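Local coordinates for 28 kDa product (Pseudomonas syringae pv. phaseolicola, PDB 1UKF), which acts as a secreted cysteine protease and avirulence effector that cleaves itself and, as this mature fragment, interacts with PBS1 in infected plant cells, at residues S6-D11 with S36-L41; N16-L21 with Q130-A135; H111-S116 with S141-F146. All coordinates share one frame; numbering follows the deposited sequence.

In the fold
Three contacts that interlock along the chain tie together this papain-like protease fold. From the N terminus, the edge strand 6-9 opens contact 1, and helix 18-27 opens contact 2 before helix 34-41 comes back to close the first. Contact 3 opens at the end of helix 102-113, ahead of strand 130-139, which closes contact 2; strand 142-147 then closes contact 3. Contact 2 therefore crosses both others, while contacts 1 and 3 follow in series. All three reach one antiparallel sheet, in which strands 130-139 and 142-147 are neighbours. Phe146 links the set, packing against Met38 and Leu41 and pairing through its backbone with Ala135.

Contact 1 of 3, residues S6-D11 with S36-L41; sequences SVASRD and SRMDHL
Asp39 OD1 is gripped by both terminal nitrogens of Arg10, an end-on salt bridge in which one oxygen serves two donors. Arg10 NH1 lies 2.9 Å from Asp39 OD1 and meets it nearly along its C-O bond direction. The bond from Arg10 NH2 to Asp39 OD1, at 3.1 Å, is more bent and arrives on the syn side, tilted out of the carboxylate plane. OD1 stays in the plane of the guanidinium, although the two flat groups are turned 42° apart.

Met38 occupies a face of the same guanidinium, its CB over the centre and 3.8 Å from Arg10 CZ. Bends at chi2 (74°) and chi3 (59°) fold the arginine chain back across this methionine, where Arg10 NE can reach Ser9 O at 3.1 Å. The Met38 chain runs the other way, past Ala8, and brings its CG to 3.5 Å from Ala8 CB. Ala8 belongs to a classic beta bulge, in which Val7 and Ala8 both face Glu152 of the adjoining strand.

Asp42 forms a second salt bridge with Arg10 NH1. With carboxylates at its end, a carbonyl at NE and a methylene on one face, the guanidinium is restrained in position and rotation; the chain at and just beyond edge strand 6-9 is thus tied to helix 34-41 by charge at the arginine's end and by apolar contact of Ala8 with Met38.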
ATOM      1  N   SER A   6      -8.116 -13.191   2.047  1.00 12.15           N
ATOM      2  CA  SER A   6      -7.368 -12.992   3.281  1.00 12.83           C
ATOM      3  C   SER A   6      -6.473 -14.168   3.652  1.00 12.18           C
ATOM      4  O   SER A   6      -6.917 -15.318   3.652  1.00 12.33           O
ATOM      5  CB  SER A   6      -8.329 -12.721   4.441  1.00 12.76           C
ATOM      6  OG  SER A   6      -7.618 -12.613   5.660  1.00 14.45           O
ATOM      7  N   VAL A   7      -5.213 -13.887   3.965  1.00 12.01           N
ATOM      8  CA  VAL A   7      -4.294 -14.939   4.385  1.00 12.33           C
ATOM      9  C   VAL A   7      -3.819 -14.699   5.819  1.00 12.72           C
ATOM     10  O   VAL A   7      -3.396 -15.628   6.507  1.00 15.15           O
ATOM     11  CB  VAL A   7      -3.069 -15.071   3.440  1.00 12.56           C
ATOM     12  CG1 VAL A   7      -3.508 -15.647   2.110  1.00 14.75           C
ATOM     13  CG2 VAL A   7      -2.390 -13.729   3.243  1.00 14.44           C
ATOM     14  N   ALA A   8      -3.893 -13.449   6.267  1.00 11.10           N
ATOM     15  CA  ALA A   8      -3.503 -13.097   7.631  1.00 11.42           C
ATOM     16  C   ALA A   8      -4.177 -11.790   8.024  1.00 10.52           C
ATOM     17  O   ALA A   8      -3.670 -10.701   7.743  1.00 10.63           O
ATOM     18  CB  ALA A   8      -1.986 -12.967   7.737  1.00 11.29           C
ATOM     19  N   SER A   9      -5.331 -11.907   8.669  1.00 10.27           N
ATOM     20  CA  SER A   9      -6.097 -10.750   9.109  1.00 11.54           C
ATOM     21  C   SER A   9      -5.448 -10.119  10.336  1.00 11.06           C
ATOM     22  O   SER A   9      -5.119 -10.813  11.302  1.00 13.05           O
ATOM     23  CB  SER A   9      -7.527 -11.174   9.440  1.00 12.61           C
ATOM     24  OG  SER A   9      -8.289 -10.072   9.894  1.00 17.34           O
ATOM     25  N   ARG A  10      -5.262  -8.804  10.298  1.00  9.38           N
ATOM     26  CA  ARG A  10      -4.656  -8.097  11.417  1.00 10.56           C
ATOM     27  C   ARG A  10      -4.726  -6.592  11.203  1.00 10.18           C
ATOM     28  O   ARG A  10      -4.192  -6.073  10.223  1.00 11.49           O
ATOM     29  CB  ARG A  10      -3.187  -8.506  11.578  1.00  9.79           C
ATOM     30  CG  ARG A  10      -2.639  -8.340  13.001  1.00 11.32           C
ATOM     31  CD  ARG A  10      -3.196  -9.426  13.926  1.00 10.40           C
ATOM     32  NE  ARG A  10      -2.839 -10.753  13.428  1.00 11.80           N
ATOM     33  CZ  ARG A  10      -1.663 -11.337  13.629  1.00 10.83           C
ATOM     34  NH1 ARG A  10      -0.723 -10.724  14.337  1.00 12.21           N
ATOM     35  NH2 ARG A  10      -1.412 -12.524  13.094  1.00 12.65           N
ATOM     36  N   ASP A  11      -5.403  -5.896  12.111  1.00  9.13           N
ATOM     37  CA  ASP A  11      -5.481  -4.445  12.038  1.00  9.08           C
ATOM     38  C   ASP A  11      -4.285  -3.953  12.844  1.00  9.14           C
ATOM     39  O   ASP A  11      -4.313  -3.965  14.077  1.00  9.41           O
ATOM     40  CB  ASP A  11      -6.777  -3.943  12.672  1.00  9.88           C
ATOM     41  CG  ASP A  11      -6.875  -2.426  12.681  1.00 11.60           C
ATOM     42  OD1 ASP A  11      -5.874  -1.748  12.361  1.00 11.57           O
ATOM     43  OD2 ASP A  11      -7.961  -1.908  13.019  1.00 14.83           O
ATOM     44  N   SER A  36       3.358 -14.742  10.196  1.00 13.50           N
ATOM     45  CA  SER A  36       4.543 -14.245  10.878  1.00 12.61           C
ATOM     46  C   SER A  36       4.826 -12.796  10.490  1.00 12.02           C
ATOM     47  O   SER A  36       5.360 -12.035  11.294  1.00 12.03           O
ATOM     48  CB  SER A  36       5.763 -15.135  10.588  1.00 13.61           C
ATOM     49  OG  SER A  36       6.135 -15.105   9.225  1.00 15.22           O
ATOM     50  N   ARG A  37       4.461 -12.408   9.270  1.00 11.32           N
ATOM     51  CA  ARG A  37       4.679 -11.029   8.841  1.00 10.65           C
ATOM     52  C   ARG A  37       3.748 -10.103   9.614  1.00 10.80           C
ATOM     53  O   ARG A  37       4.142  -9.006  10.012  1.00 10.56           O
ATOM     54  CB  ARG A  37       4.455 -10.883   7.332  1.00 11.22           C
ATOM     55  CG  ARG A  37       5.566 -11.518   6.498  1.00 11.99           C
ATOM     56  CD  ARG A  37       5.499 -11.104   5.036  1.00 12.38           C
ATOM     57  NE  ARG A  37       4.456 -11.790   4.277  1.00 12.88           N
ATOM     58  CZ  ARG A  37       4.557 -13.033   3.815  1.00 13.17           C
ATOM     59  NH1 ARG A  37       5.655 -13.742   4.039  1.00 14.22           N
ATOM     60  NH2 ARG A  37       3.572 -13.557   3.099  1.00 13.38           N
ATOM     61  N   MET A  38       2.517 -10.545   9.842  1.00  9.52           N
ATOM     62  CA  MET A  38       1.588  -9.721  10.601  1.00  9.36           C
ATOM     63  C   MET A  38       2.008  -9.686  12.074  1.00 10.54           C
ATOM     64  O   MET A  38       1.842  -8.666  12.743  1.00 10.31           O
ATOM     65  CB  MET A  38       0.155 -10.238  10.447  1.00 10.35           C
ATOM     66  CG  MET A  38      -0.380 -10.108   9.018  1.00 10.34           C
ATOM     67  SD  MET A  38      -0.294  -8.425   8.316  1.00 10.64           S
ATOM     68  CE  MET A  38       1.217  -8.529   7.343  1.00 12.09           C
ATOM     69  N   ASP A  39       2.560 -10.790  12.580  1.00 10.59           N
ATOM     70  CA  ASP A  39       3.018 -10.827  13.972  1.00 11.15           C
ATOM     71  C   ASP A  39       4.146  -9.808  14.133  1.00 10.28           C
ATOM     72  O   ASP A  39       4.252  -9.131  15.157  1.00 11.57           O
ATOM     73  CB  ASP A  39       3.542 -12.220  14.348  1.00 13.72           C
ATOM     74  CG  ASP A  39       2.432 -13.237  14.547  1.00 13.49           C
ATOM     75  OD1 ASP A  39       1.253 -12.840  14.625  1.00 15.35           O
ATOM     76  OD2 ASP A  39       2.747 -14.443  14.639  1.00 16.93           O
ATOM     77  N   HIS A  40       4.985  -9.701  13.109  1.00 11.06           N
ATOM     78  CA  HIS A  40       6.103  -8.761  13.109  1.00 10.42           C
ATOM     79  C   HIS A  40       5.626  -7.306  13.184  1.00 10.48           C
ATOM     80  O   HIS A  40       6.189  -6.486  13.918  1.00 10.98           O
ATOM     81  CB  HIS A  40       6.931  -8.970  11.835  1.00 11.73           C
ATOM     82  CG  HIS A  40       8.007  -7.948  11.622  1.00 11.83           C
ATOM     83  ND1 HIS A  40       9.112  -7.843  12.441  1.00 12.92           N
ATOM     84  CD2 HIS A  40       8.158  -7.002  10.664  1.00 12.84           C
ATOM     85  CE1 HIS A  40       9.895  -6.877  11.996  1.00 13.28           C
ATOM     86  NE2 HIS A  40       9.341  -6.351  10.919  1.00 13.75           N
ATOM     87  N   LEU A  41       4.574  -7.004  12.429  1.00 10.02           N
ATOM     88  CA  LEU A  41       4.021  -5.657  12.356  1.00 10.06           C
ATOM     89  C   LEU A  41       3.011  -5.329  13.448  1.00  9.92           C
ATOM     90  O   LEU A  41       2.631  -4.164  13.604  1.00 10.37           O
ATOM     91  CB  LEU A  41       3.368  -5.456  10.988  1.00 10.85           C
ATOM     92  CG  LEU A  41       4.301  -5.600   9.785  1.00 10.57           C
ATOM     93  CD1 LEU A  41       3.492  -5.796   8.511  1.00 13.84           C
ATOM     94  CD2 LEU A  41       5.189  -4.374   9.682  1.00 13.18           C
TER

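Contact 2 of 3, residues N16-L21 with Q130-A135; sequences NICAGL and QGHAIA
Cys18 meets strand 130-139 through both atoms of its side chain. Its CB points at the strand and sits 3.6 Å from Ala133 O, with the His132 ring on another side at 3.7 Å from CB to ND1. One bond further out, SG stands between the backbone N and the carbonyl carbon (chi1 47°), a rotamer that turns the sulfur along the strand toward the peptide joining His132 to Ala133. There the N-H of Ala133 points straight at it: the hydrogen bond from Ala133 N to Cys18 SG is 3.5 Å long, as expected for sulfur, and its angle at the hydrogen is 179°. SG also lies 3.7 Å from His132 ND1, approaching the imidazole obliquely.

Cys18 and His132 are active-site residues, and with Asp147 they make up the Cys-His-Asp catalytic triad of a papain-like cysteine protease. As in papain, the cysteine begins a helix, here 18-27 with Ile17 at the N-cap, while the histidine comes from a strand of the sheet. Although the CB of His132 leads away from the helix, the end of its side chain comes nearer again, with ND1 close to the cysteine and NE2 hydrogen-bonded to Asp147 OD1. The bond to the aspartate would help to hold the turn of the ring.

Beside the triad, helix and strand come very close, the CA atoms of Ala19 and Ala133 being 5.0 Å apart. The methyl of Ala133 presses on the helix backbone, its CB 3.6 Å from Ala19 CA. The methyls themselves touch more lightly, 4.0 Å from Ala19 CB to Ala133 CB, and His55 and Tyr58 of helix 46-67 pack against Ala19.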
ATOM      1  N   ASN A  16      -1.989   4.971  13.140  1.00 11.78           N
ATOM      2  CA  ASN A  16      -1.951   5.770  11.915  1.00 12.98           C
ATOM      3  C   ASN A  16      -0.556   6.004  11.348  1.00 12.33           C
ATOM      4  O   ASN A  16      -0.124   7.145  11.171  1.00 12.76           O
ATOM      5  CB  ASN A  16      -2.626   7.121  12.163  1.00 16.58           C
ATOM      6  CG  ASN A  16      -4.096   6.981  12.487  1.00 20.82           C
ATOM      7  OD1 ASN A  16      -4.878   6.492  11.673  1.00 24.67           O
ATOM      8  ND2 ASN A  16      -4.482   7.409  13.684  1.00 25.81           N
ATOM      9  N   ILE A  17       0.141   4.914  11.054  1.00 10.76           N
ATOM     10  CA  ILE A  17       1.483   4.981  10.494  1.00 10.26           C
ATOM     11  C   ILE A  17       1.506   4.072   9.267  1.00  8.69           C
ATOM     12  O   ILE A  17       2.450   3.320   9.044  1.00  9.25           O
ATOM     13  CB  ILE A  17       2.536   4.511  11.535  1.00  8.95           C
ATOM     14  CG1 ILE A  17       2.093   3.193  12.184  1.00  9.82           C
ATOM     15  CG2 ILE A  17       2.715   5.583  12.607  1.00  9.96           C
ATOM     16  CD1 ILE A  17       3.176   2.522  13.011  1.00 10.45           C
ATOM     17  N   CYS A  18       0.459   4.180   8.454  1.00  8.66           N
ATOM     18  CA  CYS A  18       0.307   3.335   7.272  1.00  9.19           C
ATOM     19  C   CYS A  18       1.437   3.316   6.250  1.00  7.82           C
ATOM     20  O   CYS A  18       1.835   2.234   5.809  1.00  8.52           O
ATOM     21  CB  CYS A  18      -1.029   3.627   6.569  1.00  8.65           C
ATOM     22  SG  CYS A  18      -1.457   5.360   6.281  1.00 12.41           S
ATOM     23  N   ALA A  19       1.961   4.477   5.865  1.00  8.86           N
ATOM     24  CA  ALA A  19       3.045   4.499   4.889  1.00  9.51           C
ATOM     25  C   ALA A  19       4.273   3.773   5.437  1.00  8.58           C
ATOM     26  O   ALA A  19       4.917   3.005   4.720  1.00  8.94           O
ATOM     27  CB  ALA A  19       3.397   5.935   4.512  1.00 10.12           C
ATOM     28  N   GLY A  20       4.593   4.022   6.705  1.00  9.03           N
ATOM     29  CA  GLY A  20       5.736   3.376   7.326  1.00  8.59           C
ATOM     30  C   GLY A  20       5.561   1.871   7.447  1.00  8.29           C
ATOM     31  O   GLY A  20       6.483   1.113   7.147  1.00  8.87           O
ATOM     32  N   LEU A  21       4.387   1.433   7.901  1.00  8.17           N
ATOM     33  CA  LEU A  21       4.103   0.007   8.036  1.00  8.69           C
ATOM     34  C   LEU A  21       4.115  -0.679   6.676  1.00  8.46           C
ATOM     35  O   LEU A  21       4.632  -1.789   6.541  1.00  8.91           O
ATOM     36  CB  LEU A  21       2.738  -0.208   8.695  1.00  9.43           C
ATOM     37  CG  LEU A  21       2.634   0.109  10.190  1.00  9.97           C
ATOM     38  CD1 LEU A  21       1.170   0.099  10.612  1.00 10.72           C
ATOM     39  CD2 LEU A  21       3.439  -0.909  10.997  1.00 11.84           C
ATOM     40  N   GLN A 130      -8.558  12.573   2.725  1.00 28.87           N
ATOM     41  CA  GLN A 130      -7.733  11.733   3.590  1.00 26.43           C
ATOM     42  C   GLN A 130      -7.038  10.656   2.769  1.00 25.35           C
ATOM     43  O   GLN A 130      -7.613  10.107   1.826  1.00 26.12           O
ATOM     44  CB  GLN A 130      -8.583  11.069   4.676  1.00 26.65           C
ATOM     45  CG  GLN A 130      -7.800  10.100   5.557  1.00 25.74           C
ATOM     46  CD  GLN A 130      -8.663   9.406   6.596  1.00 26.73           C
ATOM     47  OE1 GLN A 130      -8.195   8.521   7.313  1.00 26.90           O
ATOM     48  NE2 GLN A 130      -9.924   9.805   6.685  1.00 26.07           N
ATOM     49  N   GLY A 131      -5.799  10.355   3.135  1.00 23.10           N
ATOM     50  CA  GLY A 131      -5.049   9.344   2.423  1.00 20.25           C
ATOM     51  C   GLY A 131      -4.811   8.102   3.257  1.00 16.67           C
ATOM     52  O   GLY A 131      -4.969   8.110   4.481  1.00 17.06           O
ATOM     53  N   HIS A 132      -4.440   7.026   2.574  1.00 12.97           N
ATOM     54  CA  HIS A 132      -4.153   5.753   3.219  1.00 11.21           C
ATOM     55  C   HIS A 132      -3.233   4.912   2.343  1.00 13.28           C
ATOM     56  O   HIS A 132      -3.558   4.587   1.198  1.00 15.46           O
ATOM     57  CB  HIS A 132      -5.429   4.971   3.494  1.00 10.73           C
ATOM     58  CG  HIS A 132      -5.177   3.640   4.127  1.00 10.16           C
ATOM     59  ND1 HIS A 132      -4.526   3.510   5.335  1.00 11.44           N
ATOM     60  CD2 HIS A 132      -5.461   2.383   3.713  1.00 10.29           C
ATOM     61  CE1 HIS A 132      -4.421   2.229   5.637  1.00  9.97           C
ATOM     62  NE2 HIS A 132      -4.980   1.523   4.671  1.00  9.86           N
ATOM     63  N   ALA A 133      -2.096   4.534   2.905  1.00  9.95           N
ATOM     64  CA  ALA A 133      -1.105   3.766   2.175  1.00  9.34           C
ATOM     65  C   ALA A 133      -1.196   2.267   2.401  1.00  8.98           C
ATOM     66  O   ALA A 133      -1.448   1.809   3.515  1.00  9.93           O
ATOM     67  CB  ALA A 133       0.281   4.257   2.550  1.00 10.90           C
ATOM     68  N   ILE A 134      -1.002   1.517   1.322  1.00  8.18           N
ATOM     69  CA  ILE A 134      -0.992   0.062   1.360  1.00  8.59           C
ATOM     70  C   ILE A 134       0.177  -0.359   0.473  1.00  7.41           C
ATOM     71  O   ILE A 134       0.820   0.481  -0.160  1.00  7.77           O
ATOM     72  CB  ILE A 134      -2.320  -0.554   0.839  1.00  8.82           C
ATOM     73  CG1 ILE A 134      -2.559  -0.185  -0.629  1.00  9.78           C
ATOM     74  CG2 ILE A 134      -3.476  -0.081   1.712  1.00 10.03           C
ATOM     75  CD1 ILE A 134      -3.803  -0.821  -1.230  1.00 11.68           C
ATOM     76  N   ALA A 135       0.474  -1.651   0.427  1.00  8.19           N
ATOM     77  CA  ALA A 135       1.585  -2.115  -0.392  1.00  8.35           C
ATOM     78  C   ALA A 135       1.279  -3.455  -1.025  1.00  8.08           C
ATOM     79  O   ALA A 135       0.385  -4.178  -0.592  1.00  8.61           O
ATOM     80  CB  ALA A 135       2.859  -2.217   0.456  1.00  9.63           C
TER

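Contact 3 of 3, residues H111-S116 with S141-F146; sequences HDVAQS and SQFKLF
Ala114 and Phe143 are where the two backbones draw nearest, 6.2 Å between their CA atoms. Helix 102-113 has just ended there: Ala114 leaves helical geometry and forms the centre of an inverse gamma turn, closed by a weak hydrogen bond from Gln115 N to Val113 O. Across from it, residues 142-146 have the ordinary extended geometry of a beta strand.

The ring of Phe143 lies between them. With CG anti to the backbone N (chi1 177°), it stands up from the strand into the bend at the helix end. Ala114 CB lies over one face of this ring, 4.2 Å from CD1 of Phe143. Val113 reaches the ring further out, its CG2 branch coming obliquely to 3.7 Å from Phe143 CZ. Even the helix-end carbonyl is close, with Val113 O 3.8 Å from Phe143 CE1.

Ala160 and Leu163 of helix 160-173 also pack on Phe143, and Cys136 of the neighbouring strand 130-139 touches both Val113 and Phe143. Phe146, three residues on, turns to the other side of the sheet and stacks with Trp25. Such a central antiparallel sheet, with helices packed on both faces, characterises the papain-like fold of this protease.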
ATOM      1  N   HIS A 111      -3.529  -4.443 -13.567  1.00 15.80           N
ATOM      2  CA  HIS A 111      -2.671  -4.538 -14.740  1.00 17.39           C
ATOM      3  C   HIS A 111      -1.314  -3.911 -14.448  1.00 16.92           C
ATOM      4  O   HIS A 111      -0.286  -4.351 -14.970  1.00 17.44           O
ATOM      5  CB  HIS A 111      -3.315  -3.830 -15.934  1.00 18.79           C
ATOM      6  CG  HIS A 111      -2.449  -3.803 -17.155  1.00 21.05           C
ATOM      7  ND1 HIS A 111      -2.070  -4.946 -17.826  1.00 22.35           N
ATOM      8  CD2 HIS A 111      -1.879  -2.770 -17.819  1.00 23.22           C
ATOM      9  CE1 HIS A 111      -1.304  -4.617 -18.852  1.00 22.81           C
ATOM     10  NE2 HIS A 111      -1.173  -3.303 -18.870  1.00 23.71           N
ATOM     11  N   ASP A 112      -1.311  -2.886 -13.602  1.00 15.20           N
ATOM     12  CA  ASP A 112      -0.071  -2.203 -13.257  1.00 15.03           C
ATOM     13  C   ASP A 112       0.734  -2.899 -12.162  1.00 13.53           C
ATOM     14  O   ASP A 112       1.961  -2.960 -12.237  1.00 14.95           O
ATOM     15  CB  ASP A 112      -0.348  -0.766 -12.790  1.00 15.52           C
ATOM     16  CG  ASP A 112      -1.034   0.080 -13.845  1.00 16.49           C
ATOM     17  OD1 ASP A 112      -0.698  -0.057 -15.038  1.00 18.95           O
ATOM     18  OD2 ASP A 112      -1.898   0.903 -13.469  1.00 17.27           O
ATOM     19  N   VAL A 113       0.045  -3.434 -11.158  1.00 11.71           N
ATOM     20  CA  VAL A 113       0.728  -4.043 -10.022  1.00 11.96           C
ATOM     21  C   VAL A 113       0.853  -5.556  -9.985  1.00 10.77           C
ATOM     22  O   VAL A 113       1.757  -6.084  -9.334  1.00 12.06           O
ATOM     23  CB  VAL A 113       0.083  -3.569  -8.689  1.00 11.26           C
ATOM     24  CG1 VAL A 113      -0.010  -2.048  -8.679  1.00 12.40           C
ATOM     25  CG2 VAL A 113      -1.296  -4.191  -8.505  1.00 12.66           C
ATOM     26  N   ALA A 114      -0.044  -6.255 -10.671  1.00 12.03           N
ATOM     27  CA  ALA A 114      -0.003  -7.710 -10.686  1.00 12.93           C
ATOM     28  C   ALA A 114       0.832  -8.252 -11.842  1.00 13.67           C
ATOM     29  O   ALA A 114       0.332  -8.987 -12.694  1.00 16.29           O
ATOM     30  CB  ALA A 114      -1.418  -8.272 -10.749  1.00 14.93           C
ATOM     31  N   GLN A 115       2.104  -7.869 -11.873  1.00 13.28           N
ATOM     32  CA  GLN A 115       3.039  -8.338 -12.893  1.00 12.49           C
ATOM     33  C   GLN A 115       4.211  -8.904 -12.099  1.00 11.97           C
ATOM     34  O   GLN A 115       4.690  -8.280 -11.151  1.00 11.97           O
ATOM     35  CB  GLN A 115       3.510  -7.183 -13.785  1.00 13.26           C
ATOM     36  CG  GLN A 115       2.382  -6.411 -14.467  1.00 16.84           C
ATOM     37  CD  GLN A 115       1.671  -7.198 -15.556  1.00 18.17           C
ATOM     38  OE1 GLN A 115       0.631  -6.770 -16.063  1.00 21.56           O
ATOM     39  NE2 GLN A 115       2.230  -8.341 -15.933  1.00 15.66           N
ATOM     40  N   SER A 116       4.665 -10.091 -12.478  1.00 11.91           N
ATOM     41  CA  SER A 116       5.753 -10.742 -11.766  1.00 11.77           C
ATOM     42  C   SER A 116       6.955  -9.840 -11.504  1.00 11.87           C
ATOM     43  O   SER A 116       7.432  -9.139 -12.399  1.00 12.58           O
ATOM     44  CB  SER A 116       6.197 -11.992 -12.528  1.00 13.54           C
ATOM     45  OG  SER A 116       7.115 -12.740 -11.756  1.00 15.57           O
ATOM     46  N   SER A 141       3.601 -16.134  -9.801  1.00 17.05           N
ATOM     47  CA  SER A 141       2.151 -16.190  -9.969  1.00 16.96           C
ATOM     48  C   SER A 141       1.409 -15.690  -8.730  1.00 16.61           C
ATOM     49  O   SER A 141       0.202 -15.460  -8.771  1.00 17.62           O
ATOM     50  CB  SER A 141       1.712 -17.625 -10.273  1.00 17.21           C
ATOM     51  OG  SER A 141       0.301 -17.713 -10.369  1.00 20.29           O
ATOM     52  N   GLN A 142       2.144 -15.511  -7.637  1.00 15.69           N
ATOM     53  CA  GLN A 142       1.568 -15.073  -6.367  1.00 15.68           C
ATOM     54  C   GLN A 142       1.548 -13.557  -6.140  1.00 14.67           C
ATOM     55  O   GLN A 142       2.597 -12.919  -6.048  1.00 18.13           O
ATOM     56  CB  GLN A 142       2.325 -15.751  -5.220  1.00 17.13           C
ATOM     57  CG  GLN A 142       1.910 -15.321  -3.820  1.00 20.14           C
ATOM     58  CD  GLN A 142       2.751 -15.985  -2.747  1.00 20.65           C
ATOM     59  OE1 GLN A 142       3.980 -16.008  -2.832  1.00 23.95           O
ATOM     60  NE2 GLN A 142       2.094 -16.524  -1.726  1.00 22.84           N
ATOM     61  N   PHE A 143       0.348 -12.993  -6.042  1.00 11.86           N
ATOM     62  CA  PHE A 143       0.187 -11.563  -5.795  1.00 11.61           C
ATOM     63  C   PHE A 143      -0.147 -11.358  -4.318  1.00 11.24           C
ATOM     64  O   PHE A 143      -1.135 -11.898  -3.819  1.00 11.76           O
ATOM     65  CB  PHE A 143      -0.933 -10.983  -6.660  1.00 12.03           C
ATOM     66  CG  PHE A 143      -1.194  -9.524  -6.408  1.00 10.64           C
ATOM     67  CD1 PHE A 143      -0.232  -8.568  -6.718  1.00 11.82           C
ATOM     68  CD2 PHE A 143      -2.392  -9.107  -5.834  1.00 11.04           C
ATOM     69  CE1 PHE A 143      -0.457  -7.216  -6.457  1.00 11.47           C
ATOM     70  CE2 PHE A 143      -2.626  -7.757  -5.571  1.00 11.39           C
ATOM     71  CZ  PHE A 143      -1.656  -6.810  -5.883  1.00 11.17           C
ATOM     72  N   LYS A 144       0.687 -10.586  -3.626  1.00 10.46           N
ATOM     73  CA  LYS A 144       0.496 -10.304  -2.203  1.00 10.74           C
ATOM     74  C   LYS A 144       0.137  -8.837  -2.004  1.00 10.08           C
ATOM     75  O   LYS A 144       0.745  -7.962  -2.615  1.00 10.37           O
ATOM     76  CB  LYS A 144       1.782 -10.582  -1.418  1.00 11.37           C
ATOM     77  CG  LYS A 144       2.327 -11.997  -1.483  1.00 13.79           C
ATOM     78  CD  LYS A 144       3.625 -12.076  -0.683  1.00 15.09           C
ATOM     79  CE  LYS A 144       4.207 -13.479  -0.665  1.00 17.65           C
ATOM     80  NZ  LYS A 144       5.490 -13.513   0.091  1.00 19.04           N
ATOM     81  N   LEU A 145      -0.838  -8.572  -1.141  1.00  9.78           N
ATOM     82  CA  LEU A 145      -1.240  -7.202  -0.857  1.00 10.06           C
ATOM     83  C   LEU A 145      -1.416  -7.029   0.643  1.00  9.36           C
ATOM     84  O   LEU A 145      -2.041  -7.856   1.309  1.00 10.09           O
ATOM     85  CB  LEU A 145      -2.538  -6.854  -1.594  1.00 10.89           C
ATOM     86  CG  LEU A 145      -3.024  -5.409  -1.423  1.00 10.94           C
ATOM     87  CD1 LEU A 145      -3.781  -4.975  -2.664  1.00 13.86           C
ATOM     88  CD2 LEU A 145      -3.893  -5.288  -0.176  1.00 12.79           C
ATOM     89  N   PHE A 146      -0.848  -5.953   1.174  1.00  8.07           N
ATOM     90  CA  PHE A 146      -0.937  -5.655   2.597  1.00  8.24           C
ATOM     91  C   PHE A 146      -1.588  -4.302   2.830  1.00  7.34           C
ATOM     92  O   PHE A 146      -1.154  -3.286   2.278  1.00  7.99           O
ATOM     93  CB  PHE A 146       0.464  -5.666   3.231  1.00  7.69           C
ATOM     94  CG  PHE A 146       0.522  -5.042   4.608  1.00  7.71           C
ATOM     95  CD1 PHE A 146      -0.144  -5.620   5.686  1.00  8.39           C
ATOM     96  CD2 PHE A 146       1.246  -3.875   4.821  1.00  8.18           C
ATOM     97  CE1 PHE A 146      -0.086  -5.040   6.953  1.00  8.69           C
ATOM     98  CE2 PHE A 146       1.309  -3.290   6.085  1.00  9.71           C
ATOM     99  CZ  PHE A 146       0.642  -3.877   7.150  1.00  8.15           C
TER